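Local coordinates for protein 1,4-dihydroxy-6-naphtoate synthase (Archaeoglobus fulgidus, PDB 1ZBM) that probably converts cyclic dehypoxanthine futalosine into 1,4-dihydroxy-6-naphthoate, a carbon-carbon lyase step in the biosynthesis of menaquinone (vitamin K2), at residues Ala15-Ala20 and Glu45-Leu50; Leu150-Gln155 and Tyr225-Asp230; Asn214-Ile219 and Arg233-Ala238. One frame throughout, in Å; residues are numbered along the deposited sequence.

Contact 1. Residues Ala15-Ala20 and Glu45-Leu50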
ATOM      1  N   ALA A  15      -2.062   9.216  -9.796  1.00 14.65           N
ATOM      2  CA  ALA A  15      -2.918   8.087  -9.506  1.00 15.69           C
ATOM      3  C   ALA A  15      -2.670   7.494  -8.138  1.00 16.26           C
ATOM      4  O   ALA A  15      -1.528   7.303  -7.708  1.00 16.80           O
ATOM      5  CB  ALA A  15      -2.733   7.004 -10.574  1.00 16.83           C
ATOM      6  N   HIS A  16      -3.768   7.213  -7.459  1.00 15.86           N
ATOM      7  CA  HIS A  16      -3.724   6.606  -6.156  1.00 16.13           C
ATOM      8  C   HIS A  16      -4.953   5.722  -5.970  1.00 16.26           C
ATOM      9  O   HIS A  16      -5.743   5.541  -6.907  1.00 16.93           O
ATOM     10  CB  HIS A  16      -3.578   7.655  -5.040  1.00 17.10           C
ATOM     11  CG  HIS A  16      -4.348   8.918  -5.263  1.00 16.42           C
ATOM     12  ND1 HIS A  16      -5.409   9.287  -4.461  1.00 16.20           N
ATOM     13  CD2 HIS A  16      -4.162   9.932  -6.135  1.00 17.14           C
ATOM     14  CE1 HIS A  16      -5.838  10.478  -4.834  1.00 18.53           C
ATOM     15  NE2 HIS A  16      -5.101  10.893  -5.847  1.00 14.97           N
ATOM     16  N   THR A  17      -5.114   5.184  -4.768  1.00 15.19           N
ATOM     17  CA  THR A  17      -6.172   4.224  -4.486  1.00 15.55           C
ATOM     18  C   THR A  17      -7.428   4.616  -3.722  1.00 16.54           C
ATOM     19  O   THR A  17      -7.419   5.540  -2.915  1.00 17.07           O
ATOM     20  CB  THR A  17      -5.564   3.020  -3.760  1.00 14.26           C
ATOM     21  OG1 THR A  17      -5.029   3.442  -2.493  1.00 12.78           O
ATOM     22  CG2 THR A  17      -4.455   2.420  -4.598  1.00 12.16           C
ATOM     23  N   PRO A  18      -8.534   3.887  -3.968  1.00 18.33           N
ATOM     24  CA  PRO A  18      -9.822   4.134  -3.310  1.00 18.61           C
ATOM     25  C   PRO A  18      -9.783   3.555  -1.900  1.00 19.63           C
ATOM     26  O   PRO A  18     -10.546   2.652  -1.573  1.00 19.93           O
ATOM     27  CB  PRO A  18     -10.828   3.389  -4.195  1.00 18.02           C
ATOM     28  CG  PRO A  18     -10.045   3.007  -5.448  1.00 21.97           C
ATOM     29  CD  PRO A  18      -8.658   2.794  -4.947  1.00 18.65           C
ATOM     30  N   ASP A  19      -8.863   4.053  -1.082  1.00 19.96           N
ATOM     31  CA  ASP A  19      -8.736   3.586   0.289  1.00 19.23           C
ATOM     32  C   ASP A  19      -8.683   4.782   1.233  1.00 18.45           C
ATOM     33  O   ASP A  19      -8.166   5.848   0.882  1.00 15.87           O
ATOM     34  CB  ASP A  19      -7.475   2.735   0.460  1.00 20.32           C
ATOM     35  CG  ASP A  19      -7.463   1.515  -0.448  1.00 20.64           C
ATOM     36  OD1 ASP A  19      -8.430   0.729  -0.407  1.00 22.89           O
ATOM     37  OD2 ASP A  19      -6.483   1.343  -1.196  1.00 16.18           O
ATOM     38  N   ALA A  20      -9.223   4.589   2.432  1.00 18.14           N
ATOM     39  CA  ALA A  20      -9.267   5.632   3.451  1.00 18.51           C
ATOM     40  C   ALA A  20      -7.896   6.246   3.704  1.00 18.20           C
ATOM     41  O   ALA A  20      -7.720   7.459   3.585  1.00 18.56           O
ATOM     42  CB  ALA A  20      -9.827   5.054   4.746  1.00 19.15           C
ATOM     43  N   GLU A  45      -7.722   4.285  -8.664  1.00 17.53           N
ATOM     44  CA  GLU A  45      -7.888   2.914  -9.107  1.00 17.38           C
ATOM     45  C   GLU A  45      -7.248   1.969  -8.095  1.00 17.24           C
ATOM     46  O   GLU A  45      -6.372   2.372  -7.327  1.00 16.01           O
ATOM     47  CB  GLU A  45      -7.242   2.733 -10.478  1.00 19.34           C
ATOM     48  CG  GLU A  45      -8.053   3.289 -11.630  1.00 22.56           C
ATOM     49  CD  GLU A  45      -7.275   3.258 -12.930  1.00 26.96           C
ATOM     50  OE1 GLU A  45      -7.897   3.338 -14.012  1.00 29.98           O
ATOM     51  OE2 GLU A  45      -6.029   3.164 -12.872  1.00 29.22           O
ATOM     52  N   ASP A  46      -7.697   0.716  -8.090  1.00 15.47           N
ATOM     53  CA  ASP A  46      -7.171  -0.288  -7.174  1.00 14.97           C
ATOM     54  C   ASP A  46      -5.666  -0.461  -7.345  1.00 14.20           C
ATOM     55  O   ASP A  46      -5.131  -0.434  -8.459  1.00 12.80           O
ATOM     56  CB  ASP A  46      -7.907  -1.623  -7.382  1.00 18.08           C
ATOM     57  CG  ASP A  46      -7.400  -2.728  -6.468  1.00 22.03           C
ATOM     58  OD1 ASP A  46      -6.396  -3.381  -6.830  1.00 24.67           O
ATOM     59  OD2 ASP A  46      -7.995  -2.938  -5.383  1.00 21.75           O
ATOM     60  N   ILE A  47      -4.996  -0.644  -6.214  1.00 13.22           N
ATOM     61  CA  ILE A  47      -3.542  -0.801  -6.164  1.00 13.75           C
ATOM     62  C   ILE A  47      -2.993  -1.834  -7.162  1.00 14.49           C
ATOM     63  O   ILE A  47      -1.940  -1.621  -7.767  1.00 12.19           O
ATOM     64  CB  ILE A  47      -3.085  -1.178  -4.722  1.00 12.99           C
ATOM     65  CG1 ILE A  47      -1.572  -1.199  -4.641  1.00 15.39           C
ATOM     66  CG2 ILE A  47      -3.661  -2.521  -4.322  1.00 12.48           C
ATOM     67  CD1 ILE A  47      -0.950   0.172  -4.829  1.00 18.48           C
ATOM     68  N   GLU A  48      -3.695  -2.947  -7.353  1.00 15.72           N
ATOM     69  CA  GLU A  48      -3.184  -3.935  -8.291  1.00 16.14           C
ATOM     70  C   GLU A  48      -3.304  -3.384  -9.712  1.00 15.95           C
ATOM     71  O   GLU A  48      -2.451  -3.648 -10.554  1.00 15.61           O
ATOM     72  CB  GLU A  48      -3.926  -5.265  -8.142  1.00 17.21           C
ATOM     73  CG  GLU A  48      -3.302  -6.423  -8.930  1.00 19.58           C
ATOM     74  CD  GLU A  48      -1.818  -6.642  -8.637  1.00 20.96           C
ATOM     75  OE1 GLU A  48      -1.258  -5.977  -7.735  1.00 22.21           O
ATOM     76  OE2 GLU A  48      -1.204  -7.500  -9.314  1.00 20.40           O
ATOM     77  N   THR A  49      -4.351  -2.601  -9.969  1.00 16.35           N
ATOM     78  CA  THR A  49      -4.542  -1.998 -11.293  1.00 15.41           C
ATOM     79  C   THR A  49      -3.381  -1.042 -11.600  1.00 15.49           C
ATOM     80  O   THR A  49      -2.888  -0.986 -12.733  1.00 16.39           O
ATOM     81  CB  THR A  49      -5.874  -1.212 -11.366  1.00 16.07           C
ATOM     82  OG1 THR A  49      -6.974  -2.111 -11.171  1.00 15.10           O
ATOM     83  CG2 THR A  49      -6.027  -0.516 -12.725  1.00 15.36           C
ATOM     84  N   LEU A  50      -2.941  -0.297 -10.584  1.00 13.07           N
ATOM     85  CA  LEU A  50      -1.830   0.639 -10.749  1.00 12.83           C
ATOM     86  C   LEU A  50      -0.486  -0.094 -10.882  1.00 10.65           C
ATOM     87  O   LEU A  50       0.402   0.354 -11.606  1.00 11.27           O
ATOM     88  CB  LEU A  50      -1.769   1.636  -9.573  1.00 11.33           C
ATOM     89  CG  LEU A  50      -2.998   2.511  -9.292  1.00 10.34           C
ATOM     90  CD1 LEU A  50      -2.651   3.612  -8.277  1.00 10.33           C
ATOM     91  CD2 LEU A  50      -3.473   3.141 -10.592  1.00 11.04           C
TER
HETATM   92  O   HOH W   1      -6.561  -0.280  -3.347  1.00 21.64           O
HETATM   93  O   HOH W   2      -9.087  -0.884  -3.372  1.00 28.78           O

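Contact 2. Residues Leu150-Gln155 and Tyr225-Asp230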
ATOM      1  N   LEU A 150      -5.153 -10.275   3.488  1.00 13.20           N
ATOM      2  CA  LEU A 150      -5.778  -8.964   3.638  1.00 12.94           C
ATOM      3  C   LEU A 150      -4.737  -7.863   3.683  1.00 13.13           C
ATOM      4  O   LEU A 150      -3.948  -7.794   4.626  1.00 13.96           O
ATOM      5  CB  LEU A 150      -6.573  -8.925   4.942  1.00  9.36           C
ATOM      6  CG  LEU A 150      -7.497 -10.108   5.176  1.00 10.41           C
ATOM      7  CD1 LEU A 150      -8.049 -10.088   6.589  1.00  5.31           C
ATOM      8  CD2 LEU A 150      -8.622 -10.058   4.143  1.00  7.10           C
ATOM      9  N   ILE A 151      -4.752  -6.987   2.685  1.00 13.08           N
ATOM     10  CA  ILE A 151      -3.792  -5.895   2.643  1.00 15.44           C
ATOM     11  C   ILE A 151      -4.390  -4.546   3.020  1.00 15.61           C
ATOM     12  O   ILE A 151      -3.661  -3.570   3.226  1.00 16.93           O
ATOM     13  CB  ILE A 151      -3.145  -5.775   1.241  1.00 15.04           C
ATOM     14  CG1 ILE A 151      -4.159  -5.217   0.235  1.00 15.51           C
ATOM     15  CG2 ILE A 151      -2.680  -7.143   0.780  1.00 15.97           C
ATOM     16  CD1 ILE A 151      -3.584  -5.008  -1.152  1.00 15.39           C
ATOM     17  N   HIS A 152      -5.712  -4.481   3.111  1.00 14.48           N
ATOM     18  CA  HIS A 152      -6.369  -3.223   3.464  1.00 14.71           C
ATOM     19  C   HIS A 152      -6.896  -3.249   4.896  1.00 14.60           C
ATOM     20  O   HIS A 152      -6.298  -3.886   5.756  1.00 12.16           O
ATOM     21  CB  HIS A 152      -7.487  -2.916   2.469  1.00 15.07           C
ATOM     22  CG  HIS A 152      -6.996  -2.709   1.068  1.00 15.25           C
ATOM     23  ND1 HIS A 152      -6.187  -1.650   0.711  1.00 14.95           N
ATOM     24  CD2 HIS A 152      -7.158  -3.453  -0.052  1.00 13.52           C
ATOM     25  CE1 HIS A 152      -5.873  -1.752  -0.569  1.00 16.96           C
ATOM     26  NE2 HIS A 152      -6.448  -2.838  -1.056  1.00 15.04           N
ATOM     27  N   GLU A 153      -8.011  -2.572   5.153  1.00 14.87           N
ATOM     28  CA  GLU A 153      -8.530  -2.496   6.511  1.00 16.45           C
ATOM     29  C   GLU A 153      -8.960  -3.825   7.123  1.00 17.09           C
ATOM     30  O   GLU A 153      -9.365  -3.881   8.289  1.00 18.49           O
ATOM     31  CB  GLU A 153      -9.678  -1.472   6.616  1.00 18.41           C
ATOM     32  CG  GLU A 153     -10.982  -1.872   5.934  1.00 16.72           C
ATOM     33  CD  GLU A 153     -10.962  -1.671   4.435  1.00 17.35           C
ATOM     34  OE1 GLU A 153     -11.985  -1.997   3.789  1.00 16.99           O
ATOM     35  OE2 GLU A 153      -9.938  -1.181   3.901  1.00 15.51           O
ATOM     36  N   GLY A 154      -8.867  -4.900   6.349  1.00 18.48           N
ATOM     37  CA  GLY A 154      -9.241  -6.205   6.865  1.00 16.63           C
ATOM     38  C   GLY A 154      -8.315  -6.600   8.002  1.00 16.69           C
ATOM     39  O   GLY A 154      -8.745  -7.218   8.976  1.00 14.70           O
ATOM     40  N   GLN A 155      -7.039  -6.229   7.874  1.00 16.90           N
ATOM     41  CA  GLN A 155      -6.023  -6.537   8.878  1.00 17.37           C
ATOM     42  C   GLN A 155      -6.385  -6.103  10.301  1.00 17.50           C
ATOM     43  O   GLN A 155      -5.808  -6.608  11.262  1.00 20.30           O
ATOM     44  CB  GLN A 155      -4.664  -5.936   8.468  1.00 16.53           C
ATOM     45  CG  GLN A 155      -4.687  -4.443   8.135  1.00 17.09           C
ATOM     46  CD  GLN A 155      -3.321  -3.876   7.720  1.00 17.26           C
ATOM     47  OE1 GLN A 155      -2.445  -3.647   8.554  1.00 17.24           O
ATOM     48  NE2 GLN A 155      -3.144  -3.654   6.419  1.00 16.13           N
ATOM     49  N   TYR A 225     -14.302   5.881   1.502  1.00 20.15           N
ATOM     50  CA  TYR A 225     -13.635   4.611   1.251  1.00 20.52           C
ATOM     51  C   TYR A 225     -13.463   3.804   2.534  1.00 20.51           C
ATOM     52  O   TYR A 225     -12.723   2.821   2.556  1.00 20.96           O
ATOM     53  CB  TYR A 225     -12.266   4.843   0.612  1.00 19.13           C
ATOM     54  CG  TYR A 225     -12.321   5.566  -0.711  1.00 20.07           C
ATOM     55  CD1 TYR A 225     -13.117   5.097  -1.754  1.00 21.91           C
ATOM     56  CD2 TYR A 225     -11.570   6.718  -0.929  1.00 19.19           C
ATOM     57  CE1 TYR A 225     -13.160   5.760  -2.979  1.00 20.79           C
ATOM     58  CE2 TYR A 225     -11.611   7.382  -2.153  1.00 20.25           C
ATOM     59  CZ  TYR A 225     -12.408   6.893  -3.168  1.00 19.83           C
ATOM     60  OH  TYR A 225     -12.448   7.537  -4.383  1.00 23.75           O
ATOM     61  N   SER A 226     -14.148   4.220   3.597  1.00 21.17           N
ATOM     62  CA  SER A 226     -14.056   3.550   4.898  1.00 21.14           C
ATOM     63  C   SER A 226     -14.501   2.094   4.881  1.00 21.19           C
ATOM     64  O   SER A 226     -14.055   1.293   5.703  1.00 21.94           O
ATOM     65  CB  SER A 226     -14.877   4.308   5.937  1.00 20.88           C
ATOM     66  OG  SER A 226     -16.230   4.404   5.530  1.00 19.83           O
ATOM     67  N   ARG A 227     -15.400   1.754   3.966  1.00 20.83           N
ATOM     68  CA  ARG A 227     -15.866   0.375   3.866  1.00 21.42           C
ATOM     69  C   ARG A 227     -16.490  -0.140   5.172  1.00 21.59           C
ATOM     70  O   ARG A 227     -16.121  -1.209   5.655  1.00 22.52           O
ATOM     71  CB  ARG A 227     -14.692  -0.529   3.469  1.00 21.55           C
ATOM     72  CG  ARG A 227     -14.882  -1.295   2.162  1.00 22.74           C
ATOM     73  CD  ARG A 227     -14.033  -0.718   1.019  1.00 22.64           C
ATOM     74  NE  ARG A 227     -12.606  -0.789   1.315  1.00 18.70           N
ATOM     75  CZ  ARG A 227     -11.656  -0.196   0.596  1.00 17.15           C
ATOM     76  NH1 ARG A 227     -11.979   0.518  -0.476  1.00 16.24           N
ATOM     77  NH2 ARG A 227     -10.383  -0.295   0.968  1.00 11.66           N
ATOM     78  N   GLY A 228     -17.426   0.621   5.739  1.00 21.79           N
ATOM     79  CA  GLY A 228     -18.091   0.197   6.964  1.00 21.83           C
ATOM     80  C   GLY A 228     -17.408   0.572   8.270  1.00 23.75           C
ATOM     81  O   GLY A 228     -18.030   0.546   9.332  1.00 25.74           O
ATOM     82  N   LEU A 229     -16.127   0.914   8.200  1.00 24.02           N
ATOM     83  CA  LEU A 229     -15.379   1.304   9.380  1.00 23.10           C
ATOM     84  C   LEU A 229     -15.954   2.581   9.958  1.00 23.99           C
ATOM     85  O   LEU A 229     -16.313   3.493   9.216  1.00 24.02           O
ATOM     86  CB  LEU A 229     -13.917   1.571   9.028  1.00 25.31           C
ATOM     87  CG  LEU A 229     -13.024   0.423   8.574  1.00 26.60           C
ATOM     88  CD1 LEU A 229     -11.718   0.983   8.008  1.00 26.54           C
ATOM     89  CD2 LEU A 229     -12.752  -0.495   9.753  1.00 26.49           C
ATOM     90  N   ASP A 230     -16.036   2.641  11.285  1.00 24.03           N
ATOM     91  CA  ASP A 230     -16.523   3.828  11.969  1.00 24.16           C
ATOM     92  C   ASP A 230     -15.387   4.846  11.907  1.00 23.70           C
ATOM     93  O   ASP A 230     -14.275   4.513  11.485  1.00 23.21           O
ATOM     94  CB  ASP A 230     -16.876   3.479  13.413  1.00 26.87           C
ATOM     95  CG  ASP A 230     -15.918   2.467  14.016  1.00 29.77           C
ATOM     96  OD1 ASP A 230     -14.848   2.868  14.521  1.00 30.41           O
ATOM     97  OD2 ASP A 230     -16.230   1.258  13.972  1.00 34.44           O
TER
HETATM   98  O   HOH W   3     -10.017   1.830   3.454  1.00 32.55           O

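Contact 3. Residues Asn214-Ile219 and Arg233-Ala238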
ATOM      1  N   ASN A 214      -4.930  17.760  11.035  1.00 30.20           N
ATOM      2  CA  ASN A 214      -6.373  17.860  10.894  1.00 29.18           C
ATOM      3  C   ASN A 214      -6.907  16.471  10.604  1.00 29.93           C
ATOM      4  O   ASN A 214      -7.529  16.239   9.575  1.00 30.88           O
ATOM      5  CB  ASN A 214      -6.717  18.800   9.741  1.00 27.48           C
ATOM      6  CG  ASN A 214      -6.128  20.180   9.922  1.00 25.65           C
ATOM      7  OD1 ASN A 214      -6.566  20.958  10.776  1.00 23.12           O
ATOM      8  ND2 ASN A 214      -5.120  20.489   9.122  1.00 22.08           N
ATOM      9  N   PRO A 215      -6.679  15.529  11.527  1.00 30.76           N
ATOM     10  CA  PRO A 215      -7.136  14.149  11.359  1.00 29.83           C
ATOM     11  C   PRO A 215      -8.635  13.993  11.165  1.00 29.71           C
ATOM     12  O   PRO A 215      -9.078  13.172  10.361  1.00 29.70           O
ATOM     13  CB  PRO A 215      -6.641  13.470  12.631  1.00 30.21           C
ATOM     14  CG  PRO A 215      -6.757  14.562  13.642  1.00 31.40           C
ATOM     15  CD  PRO A 215      -6.169  15.742  12.895  1.00 30.53           C
ATOM     16  N   ASP A 216      -9.428  14.774  11.887  1.00 27.93           N
ATOM     17  CA  ASP A 216     -10.872  14.641  11.743  1.00 27.46           C
ATOM     18  C   ASP A 216     -11.378  15.196  10.423  1.00 27.83           C
ATOM     19  O   ASP A 216     -12.235  14.590   9.785  1.00 27.75           O
ATOM     20  CB  ASP A 216     -11.577  15.298  12.924  1.00 27.99           C
ATOM     21  CG  ASP A 216     -11.253  14.602  14.235  1.00 28.92           C
ATOM     22  OD1 ASP A 216     -11.623  13.410  14.372  1.00 27.92           O
ATOM     23  OD2 ASP A 216     -10.620  15.233  15.108  1.00 26.88           O
ATOM     24  N   GLU A 217     -10.842  16.337  10.007  1.00 26.49           N
ATOM     25  CA  GLU A 217     -11.268  16.923   8.756  1.00 27.06           C
ATOM     26  C   GLU A 217     -10.890  15.999   7.591  1.00 26.92           C
ATOM     27  O   GLU A 217     -11.744  15.600   6.797  1.00 26.88           O
ATOM     28  CB  GLU A 217     -10.621  18.292   8.566  1.00 28.57           C
ATOM     29  CG  GLU A 217     -11.226  19.098   7.429  1.00 29.38           C
ATOM     30  CD  GLU A 217     -10.410  20.325   7.089  1.00 30.59           C
ATOM     31  OE1 GLU A 217      -9.871  20.955   8.022  1.00 30.32           O
ATOM     32  OE2 GLU A 217     -10.323  20.671   5.889  1.00 30.95           O
ATOM     33  N   ALA A 218      -9.609  15.652   7.492  1.00 25.59           N
ATOM     34  CA  ALA A 218      -9.144  14.780   6.416  1.00 23.69           C
ATOM     35  C   ALA A 218      -9.841  13.415   6.416  1.00 22.97           C
ATOM     36  O   ALA A 218     -10.163  12.873   5.359  1.00 22.60           O
ATOM     37  CB  ALA A 218      -7.630  14.598   6.506  1.00 22.35           C
ATOM     38  N   ILE A 219     -10.086  12.869   7.600  1.00 22.46           N
ATOM     39  CA  ILE A 219     -10.733  11.571   7.723  1.00 23.11           C
ATOM     40  C   ILE A 219     -12.199  11.632   7.298  1.00 24.23           C
ATOM     41  O   ILE A 219     -12.765  10.642   6.837  1.00 25.60           O
ATOM     42  CB  ILE A 219     -10.647  11.067   9.182  1.00 25.44           C
ATOM     43  CG1 ILE A 219     -10.286   9.579   9.206  1.00 25.74           C
ATOM     44  CG2 ILE A 219     -11.970  11.323   9.921  1.00 23.94           C
ATOM     45  CD1 ILE A 219     -11.282   8.686   8.546  1.00 27.84           C
ATOM     46  N   ARG A 233     -12.059   3.887  14.003  1.00 22.79           N
ATOM     47  CA  ARG A 233     -11.337   2.782  13.399  1.00 22.93           C
ATOM     48  C   ARG A 233     -10.645   3.249  12.116  1.00 20.99           C
ATOM     49  O   ARG A 233      -9.529   2.826  11.809  1.00 18.07           O
ATOM     50  CB  ARG A 233     -12.315   1.651  13.091  1.00 25.70           C
ATOM     51  CG  ARG A 233     -11.748   0.272  13.310  1.00 26.96           C
ATOM     52  CD  ARG A 233     -12.423  -0.402  14.489  1.00 27.29           C
ATOM     53  NE  ARG A 233     -12.725  -1.793  14.163  1.00 28.67           N
ATOM     54  CZ  ARG A 233     -13.445  -2.604  14.924  1.00 30.22           C
ATOM     55  NH1 ARG A 233     -13.949  -2.168  16.076  1.00 32.84           N
ATOM     56  NH2 ARG A 233     -13.663  -3.849  14.526  1.00 32.21           N
ATOM     57  N   ALA A 234     -11.310   4.126  11.371  1.00 18.88           N
ATOM     58  CA  ALA A 234     -10.741   4.646  10.132  1.00 19.15           C
ATOM     59  C   ALA A 234      -9.537   5.553  10.418  1.00 20.75           C
ATOM     60  O   ALA A 234      -8.518   5.482   9.725  1.00 20.28           O
ATOM     61  CB  ALA A 234     -11.799   5.405   9.345  1.00 17.64           C
ATOM     62  N   LYS A 235      -9.654   6.404  11.434  1.00 20.87           N
ATOM     63  CA  LYS A 235      -8.562   7.300  11.796  1.00 22.58           C
ATOM     64  C   LYS A 235      -7.357   6.453  12.185  1.00 22.43           C
ATOM     65  O   LYS A 235      -6.226   6.715  11.767  1.00 21.97           O
ATOM     66  CB  LYS A 235      -8.958   8.191  12.978  1.00 23.48           C
ATOM     67  CG  LYS A 235      -8.853   9.688  12.714  1.00 25.78           C
ATOM     68  CD  LYS A 235      -9.219  10.491  13.953  1.00 25.67           C
ATOM     69  CE  LYS A 235     -10.638  10.191  14.407  1.00 28.64           C
ATOM     70  NZ  LYS A 235     -10.988  10.875  15.688  1.00 32.27           N
ATOM     71  N   ARG A 236      -7.613   5.427  12.990  1.00 22.01           N
ATOM     72  CA  ARG A 236      -6.566   4.521  13.453  1.00 22.07           C
ATOM     73  C   ARG A 236      -5.859   3.864  12.265  1.00 21.27           C
ATOM     74  O   ARG A 236      -4.633   3.786  12.241  1.00 21.13           O
ATOM     75  CB  ARG A 236      -7.184   3.457  14.368  1.00 23.05           C
ATOM     76  CG  ARG A 236      -6.229   2.378  14.866  1.00 27.12           C
ATOM     77  CD  ARG A 236      -7.010   1.318  15.655  1.00 30.17           C
ATOM     78  NE  ARG A 236      -6.413  -0.015  15.555  1.00 33.75           N
ATOM     79  CZ  ARG A 236      -7.078  -1.147  15.771  1.00 34.75           C
ATOM     80  NH1 ARG A 236      -6.459  -2.315  15.657  1.00 35.69           N
ATOM     81  NH2 ARG A 236      -8.366  -1.112  16.094  1.00 35.10           N
ATOM     82  N   PHE A 237      -6.633   3.404  11.283  1.00 20.35           N
ATOM     83  CA  PHE A 237      -6.071   2.756  10.098  1.00 20.70           C
ATOM     84  C   PHE A 237      -5.229   3.725   9.280  1.00 20.18           C
ATOM     85  O   PHE A 237      -4.100   3.416   8.885  1.00 21.07           O
ATOM     86  CB  PHE A 237      -7.185   2.196   9.202  1.00 19.36           C
ATOM     87  CG  PHE A 237      -6.673   1.464   7.986  1.00 17.52           C
ATOM     88  CD1 PHE A 237      -6.026   0.237   8.121  1.00 15.52           C
ATOM     89  CD2 PHE A 237      -6.835   2.003   6.713  1.00 17.90           C
ATOM     90  CE1 PHE A 237      -5.546  -0.441   7.011  1.00 16.09           C
ATOM     91  CE2 PHE A 237      -6.358   1.336   5.594  1.00 18.66           C
ATOM     92  CZ  PHE A 237      -5.712   0.106   5.744  1.00 18.51           C
ATOM     93  N   ALA A 238      -5.791   4.895   9.015  1.00 18.84           N
ATOM     94  CA  ALA A 238      -5.087   5.901   8.240  1.00 19.90           C
ATOM     95  C   ALA A 238      -3.807   6.327   8.951  1.00 20.94           C
ATOM     96  O   ALA A 238      -2.763   6.448   8.320  1.00 22.00           O
ATOM     97  CB  ALA A 238      -5.988   7.109   8.010  1.00 19.79           C
TER

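Contact 1. Residues Ala15-Ala20 and Glu45-Leu50
The pyrrolidine ring of Pro-18 lies over one side of the peptide group that joins Glu-45 to Asp-46. Its CD is 3.5 Å from Glu-45 C, and CG sits above the same carbon, so the CD-CG edge of the puckered proline ring covers that face of the amide. Thr-17 CG2 comes instead beside the oxygen, 3.3 Å from Glu-45 O. The imidazole of His-16 turns the other way, stacking on Phe-26 and meeting His-42 at about a right angle, while its ND1 bonds Asp-22.

Thr-17 holds CG2 anti to its carbonyl carbon, with OG1 between the backbone N and that carbon (chi1 63°). A methyl thus faces the start of helix 47-53, 3.9 Å from Ile-47 CB. A threonine suits this place because the branch at CB lets a methyl pack against both Glu-45 O and Ile-47. On the strand side, Leu-50 CD2 touches Ala-15 CB at 3.9 Å and CD1 reaches His-16 CA; the small alanine leaves room for the leucine fork.

The one direct backbone bond, Glu-45 N to His-16 O (2.9 Å, 161°), prolongs the parallel pairing of strands 11-16 and 39-44. Farther along, a water donates a hydrogen bond to Asp-19 OD2 at 2.7 Å and accepts from Ile-47 N at 3.3 Å, linking the Asp-19 carboxylate to the first turn of helix 47-53. Asp-46 caps the helix by accepting from Glu-48 N (2.8 Å), its OD1 met from above the carboxylate plane. The Glu-45 carboxylate is bound by Lys-53 and Tyr-59.

Within a lobe consistent with the type 2 periplasmic-binding-protein fold, the contact joins the ends of two neighbouring parallel strands to helix 47-53, with strand 61-65 touching Ala-15, Ile-47 and Leu-50, and helix 20-30 beginning just beyond Asp-19.

Contact 2. Residues Leu150-Gln155 and Tyr225-Asp230
Arg-227 grips Glu-153 side-on with two nitrogens, one for each carboxylate oxygen. NE donates to OE1 of Glu-153 at 2.8 Å (167°), in the guanidinium plane; NH2 donates to the syn lone pair of Glu-153 OE2 at 3.1 Å. The two planes are 31° apart, so the pair is bidentate but twisted. A water donates both to Glu-153 OE2 and to Tyr-225 O, the carbonyl that also lies over the centre of the guanidinium, 3.7 Å above it.

CG of Glu-153 lies between its backbone N and carbonyl carbon (chi1 70°), and the chain then bends at chi2 toward the arginine. Its aliphatic part rests on Leu-229, CD1 of which is 3.5 Å from Glu-153 CB. The predicted proton acceptor His-152 meets Arg-227 NH2 obliquely, 4.2 Å from its CG. A type I' turn from Ser-226 to Leu-229 carries both Arg-227 and Leu-229.

Arginine suits this junction because it can serve several acceptors: Asp-19 and the carbonyl of Pro-18 also bind it. Two carboxylates around one guanidinium would probably balance its charge and restrict its rotation beside His-152.

Contact 3. Residues Asn214-Ile219 and Arg233-Ala238
Lys-235 runs across Ile-219 at about a right angle, its CG 3.8 Å from Ile-219 CG1, before turning toward Asp-216. The turn is at chi3 (-59°), which swings CE out of the extended line and lets the chain end at the carboxylate. There NZ donates to Asp-216 OD1 at 2.9 Å on the syn side, in a salt bridge whose two side chains approach at a slant. Between these two points, Pro-215 CB touches Lys-235 CD at 4.2 Å. Proline is at home in the first turn of a helix, where its missing N-H costs no helical bond.

On the buried side of the lysine stem, Ile-219 CD1 meets Ala-234 CB at 3.4 Å, closer than usual for two carbons; CB of Ile-219 is placed too near its own helix in the model, so this distance is doubtful. Alanine fits because a larger residue would meet that methyl. The segments 215-219 and 233-238 run nearly perpendicular, at 98°, with axes 10.4 Å apart, a spacing that the long lysine and the isoleucine fill together. Helix 20-30 lies against both, since Phe-24 touches Ala-218 and Ala-238.

An alanine in place of Lys-235 would probably leave Asp-216, and Glu-232, which binds the same NZ, without their positive partner and take away the CG that packs on Ile-219 CG1.

The contact therefore has two layers: a hydrocarbon one of Ile-219, Ala-234 and the lysine stem on the buried side, and a charged one toward the surface, where Lys-235 is shared by two carboxylates that would otherwise be likely to repel each other.

How the contacts relate
Contacts 1 and 2 meet at the predicted active site, and contact 3 backs contact 2. The first two, their centres about 14 Å apart, are tied by a salt bridge from Arg-227 NH2 to Asp-19 OD1 (2.6 Å), and Asp-19 OD2 lies 3.2 Å from CE1 of His-152, the predicted proton acceptor. The side chain of Ile-47 is about 4 Å from that of His-152 and about 8 Å from that of Thr-114, a predicted substrate-binding residue. Contact 3 stands farther back: Phe-237 CZ packs 3.6 Å from Glu-153 N, whereas the side chain of Ala-234 is about 12 Å from that of His-152. Contacts 1 and 3 do not touch.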